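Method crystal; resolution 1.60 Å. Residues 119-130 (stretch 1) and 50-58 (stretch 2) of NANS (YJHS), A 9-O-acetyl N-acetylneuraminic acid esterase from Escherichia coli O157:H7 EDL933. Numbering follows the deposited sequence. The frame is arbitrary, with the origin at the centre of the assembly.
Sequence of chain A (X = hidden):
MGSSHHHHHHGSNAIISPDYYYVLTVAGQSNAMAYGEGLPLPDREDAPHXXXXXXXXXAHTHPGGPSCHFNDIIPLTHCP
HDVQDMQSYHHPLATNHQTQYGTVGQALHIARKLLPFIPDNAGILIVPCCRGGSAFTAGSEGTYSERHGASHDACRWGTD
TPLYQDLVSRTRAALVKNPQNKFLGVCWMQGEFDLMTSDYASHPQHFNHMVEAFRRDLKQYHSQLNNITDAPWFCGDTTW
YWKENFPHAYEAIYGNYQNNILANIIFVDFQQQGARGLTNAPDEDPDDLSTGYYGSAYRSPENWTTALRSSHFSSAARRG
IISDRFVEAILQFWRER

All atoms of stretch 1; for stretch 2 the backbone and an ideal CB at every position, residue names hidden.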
# COMPACT_ATOMS: atom_id res chain seq x y z
N PRO A 119 10.14 7.78 -18.77
CA PRO A 119 10.70 7.46 -20.09
C PRO A 119 10.36 6.08 -20.62
O PRO A 119 10.19 5.19 -19.85
CB PRO A 119 12.20 7.59 -19.85
CG PRO A 119 12.32 8.58 -18.74
CD PRO A 119 11.18 8.21 -17.82
N ASP A 120 10.29 5.91 -21.94
CA ASP A 120 9.96 4.59 -22.52
C ASP A 120 10.82 3.41 -22.02
O ASP A 120 10.39 2.27 -22.08
CB ASP A 120 10.06 4.61 -24.06
CG ASP A 120 8.89 5.29 -24.72
OD1 ASP A 120 7.83 5.53 -24.07
OD2 ASP A 120 9.01 5.55 -25.94
N ASN A 121 12.05 3.69 -21.61
CA ASN A 121 13.01 2.66 -21.27
C ASN A 121 13.04 2.41 -19.75
O ASN A 121 13.87 1.66 -19.24
CB ASN A 121 14.39 3.02 -21.82
CG ASN A 121 15.01 4.23 -21.12
OD1 ASN A 121 14.33 5.19 -20.77
ND2 ASN A 121 16.31 4.18 -20.92
N ALA A 122 12.09 3.03 -19.05
CA ALA A 122 11.93 2.85 -17.61
C ALA A 122 10.66 2.09 -17.28
O ALA A 122 9.66 2.14 -18.03
CB ALA A 122 11.91 4.21 -16.93
N GLY A 123 10.67 1.39 -16.16
CA GLY A 123 9.45 0.80 -15.64
C GLY A 123 9.19 1.36 -14.24
O GLY A 123 9.90 2.24 -13.79
N ILE A 124 8.18 0.83 -13.58
CA ILE A 124 7.83 1.22 -12.23
C ILE A 124 7.99 -0.04 -11.37
O ILE A 124 7.54 -1.12 -11.77
CB ILE A 124 6.34 1.70 -12.11
CG1 ILE A 124 6.02 2.96 -12.98
CG2 ILE A 124 5.98 1.93 -10.64
CD1 ILE A 124 6.51 4.28 -12.40
N LEU A 125 8.64 0.12 -10.21
CA LEU A 125 8.93 -0.99 -9.29
C LEU A 125 8.34 -0.63 -7.95
O LEU A 125 8.82 0.27 -7.27
CB LEU A 125 10.43 -1.26 -9.13
CG LEU A 125 10.84 -2.39 -8.16
CD1 LEU A 125 10.21 -3.71 -8.54
CD2 LEU A 125 12.36 -2.49 -8.05
N ILE A 126 7.27 -1.33 -7.57
CA ILE A 126 6.64 -1.10 -6.26
C ILE A 126 7.30 -2.01 -5.22
O ILE A 126 7.60 -3.17 -5.51
CB ILE A 126 5.12 -1.40 -6.35
CG1 ILE A 126 4.42 -0.41 -7.32
CG2 ILE A 126 4.44 -1.42 -4.98
CD1 ILE A 126 4.74 1.04 -7.17
N VAL A 127 7.52 -1.46 -4.02
CA VAL A 127 8.08 -2.20 -2.89
C VAL A 127 6.96 -2.34 -1.80
O VAL A 127 6.78 -1.45 -1.00
CB VAL A 127 9.37 -1.53 -2.32
CG1 VAL A 127 10.00 -2.37 -1.20
CG2 VAL A 127 10.40 -1.29 -3.44
N PRO A 128 6.20 -3.46 -1.84
CA PRO A 128 5.06 -3.59 -0.94
C PRO A 128 5.49 -4.08 0.44
O PRO A 128 6.04 -5.19 0.57
CB PRO A 128 4.11 -4.56 -1.68
CG PRO A 128 4.98 -5.30 -2.62
CD PRO A 128 6.27 -4.56 -2.82
N CYS A 129 5.24 -3.23 1.44
CA CYS A 129 5.60 -3.49 2.84
C CYS A 129 4.47 -3.20 3.82
O CYS A 129 4.71 -2.55 4.82
CB CYS A 129 6.86 -2.70 3.22
SG CYS A 129 8.27 -2.98 2.14
N CYS A 130 3.26 -3.66 3.50
CA CYS A 130 2.10 -3.38 4.36
C CYS A 130 1.71 -4.59 5.18
O CYS A 130 1.98 -5.74 4.80
CB CYS A 130 0.91 -2.98 3.51
SG CYS A 130 1.22 -1.66 2.32
N UNK A 50 3.58 -5.23 -18.51
CA UNK A 50 4.96 -5.72 -18.48
C UNK A 50 6.02 -4.78 -17.91
O UNK A 50 7.11 -5.22 -17.57
CB UNK A 50 5.37 -6.09 -19.91
N UNK A 51 5.71 -3.48 -17.85
CA UNK A 51 6.66 -2.51 -17.33
C UNK A 51 6.46 -2.22 -15.84
O UNK A 51 7.21 -1.42 -15.27
CB UNK A 51 6.55 -1.21 -18.13
N UNK A 52 5.49 -2.89 -15.22
CA UNK A 52 5.12 -2.54 -13.84
C UNK A 52 5.33 -3.77 -12.97
O UNK A 52 4.66 -4.79 -13.17
CB UNK A 52 3.67 -2.05 -13.75
N UNK A 53 6.27 -3.65 -12.05
CA UNK A 53 6.82 -4.78 -11.28
C UNK A 53 6.72 -4.53 -9.78
O UNK A 53 6.35 -3.43 -9.34
CB UNK A 53 8.28 -5.03 -11.67
N UNK A 54 6.96 -5.59 -9.02
CA UNK A 54 7.05 -5.48 -7.57
C UNK A 54 8.16 -6.36 -7.08
O UNK A 54 8.61 -7.25 -7.80
CB UNK A 54 5.73 -5.85 -6.90
N UNK A 55 8.61 -6.12 -5.86
CA UNK A 55 9.52 -7.05 -5.20
C UNK A 55 8.73 -8.17 -4.55
O UNK A 55 7.88 -7.93 -3.70
CB UNK A 55 10.38 -6.33 -4.16
N UNK A 56 9.03 -9.41 -4.95
CA UNK A 56 8.30 -10.59 -4.44
C UNK A 56 8.53 -10.86 -2.96
O UNK A 56 9.51 -10.45 -2.37
CB UNK A 56 8.70 -11.83 -5.24
N UNK A 57 7.59 -11.61 -2.38
CA UNK A 57 7.66 -12.02 -0.99
C UNK A 57 7.24 -13.48 -0.85
O UNK A 57 7.92 -14.25 -0.15
CB UNK A 57 6.78 -11.12 -0.12
N UNK A 58 6.14 -13.85 -1.51
CA UNK A 58 5.52 -15.16 -1.28
C UNK A 58 6.29 -16.21 -2.06
O UNK A 58 7.20 -15.88 -2.84
CB UNK A 58 4.05 -15.16 -1.69

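The backbones alone fix the frame. The N-to-C directions of strand 122-130 and of 52-55 differ by 29°, so the strands run parallel, and CA of 52, 53 and 54 lie 4.9, 4.8 and 4.6 Å from CA of Ile124, Leu125 and Ile126. Four backbone hydrogen bonds accompany this register: Ile124 N to O of 51 (3.0 Å), N of 53 to Ile124 O (2.8 Å), Ile126 N to O of 53 (2.9 Å) and N of 55 to Ile126 O (3.1 Å). They use main-chain atoms, and N of 53 and N of 55 must carry a hydrogen, which rules out proline there.

Position 50 has phi/psi of -61/-18 and no atom of stretch 1 near its ideal CB. The phi suits proline, but many residues would fit. It is Pro50, which makes no contact here.

At position 51 the CB points sideways, 4.3 Å from Gly123 CA and 4.6 Å from Ala122 O. Beyond it, the type I turn from Pro119 to Ala122 offers carbonyl oxygens, favouring a long donor such as arginine or lysine; a shorter polar residue could also be accommodated. The residue is Arg51. Its NE and NH2 both donate to Ala122 O, at 3.0 and 2.8 Å, with that oxygen at the guanidinium edge. NH2 also lies 3.1 Å from Pro119 O, while Asp120 O sits over one face of the group.

Position 52 pairs with Ile124, on the same face of the sheet, and its CB is 4.4 Å from Ile124 O. Phi/psi of -120/115 suits a beta-branched residue, valine or isoleucine, though other apolar chains are possible. Ile52 occupies it; its CA makes a CA-H...O contact with Ile124 O at 3.5 Å.

Position 53 turns to the other face, with Leu125. Its CB is 3.9 Å from Leu125 CD1, so a chain beginning with methylenes fits, whether wholly apolar or ending in a polar group. Lys53 supplies the aliphatic start, and its end leads away from stretch 1.

Position 54 returns to the face of Ile124 and Ile126, its CB 3.6 Å from Ile126 O and 4.3 Å from Pro128 CD. An apolar chain or an uncharged polar one could lie beside the proline. It is Gln54, whose OE1 approaches Pro128 CG at 3.5 Å; its amide is hydrogen-bonded elsewhere in the structure.

At position 55 the CB points sideways, 4.7 Å from Pro128 CD and 4.9 Å from Val127 CA. Nearby Leu125 and Val127 side chains favour leucine, isoleucine, valine or methionine. Leu55 packs CD2 against Leu125 CD2 and CD1 against Val127 CG1, both at 4.2 Å.

Position 56 points away, and stretch 1 sets no demand on it; Ala56 makes no contact.

Position 57 points toward stretch 1, but its CB is 6.0 Å from Pro128 O, a possible acceptor that only a long chain would reach. Arg57 spans the gap: NH1 donates to Pro128 O at 2.9 Å.

Position 58 is out of reach and unconstrained here; it is Phe58.

Stretch 2 50-58: PRIKQLARF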
# COMPACT_ATOMS: atom_id res chain seq x y z
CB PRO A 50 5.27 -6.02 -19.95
CG PRO A 50 3.98 -6.16 -20.61
CD PRO A 50 3.00 -5.29 -19.87
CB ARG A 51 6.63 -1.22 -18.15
CG ARG A 51 7.24 -1.38 -19.55
CD ARG A 51 6.86 -0.16 -20.37
NE ARG A 51 7.51 1.05 -19.88
CZ ARG A 51 7.06 2.29 -20.12
NH1 ARG A 51 5.95 2.46 -20.85
NH2 ARG A 51 7.71 3.35 -19.65
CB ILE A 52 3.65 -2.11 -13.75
CG1 ILE A 52 3.44 -0.86 -14.61
CG2 ILE A 52 3.24 -1.85 -12.28
CD1 ILE A 52 2.02 -0.37 -14.63
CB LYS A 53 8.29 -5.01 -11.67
CG LYS A 53 8.53 -5.22 -13.13
CD LYS A 53 7.97 -6.56 -13.60
CE LYS A 53 8.37 -6.78 -15.07
NZ LYS A 53 7.53 -7.87 -15.64
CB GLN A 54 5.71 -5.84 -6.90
CG GLN A 54 5.32 -7.36 -7.06
CD GLN A 54 4.00 -7.69 -6.42
OE1 GLN A 54 3.77 -7.35 -5.25
NE2 GLN A 54 3.11 -8.38 -7.17
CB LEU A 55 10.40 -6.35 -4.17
CG LEU A 55 11.50 -5.37 -4.59
CD1 LEU A 55 12.35 -5.07 -3.37
CD2 LEU A 55 12.39 -5.91 -5.68
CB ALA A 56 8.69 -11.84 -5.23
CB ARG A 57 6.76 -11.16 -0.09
CG ARG A 57 6.92 -11.47 1.40
CD ARG A 57 6.02 -10.61 2.30
NE ARG A 57 6.19 -9.18 2.07
CZ ARG A 57 7.07 -8.42 2.70
NH1 ARG A 57 7.16 -7.12 2.45
NH2 ARG A 57 7.86 -8.96 3.63
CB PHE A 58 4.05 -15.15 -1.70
CG PHE A 58 3.26 -13.96 -1.15
CD1 PHE A 58 3.49 -13.46 0.14
CD2 PHE A 58 2.27 -13.36 -1.93
CE1 PHE A 58 2.76 -12.37 0.61
CE2 PHE A 58 1.54 -12.29 -1.45
CZ PHE A 58 1.78 -11.80 -0.20
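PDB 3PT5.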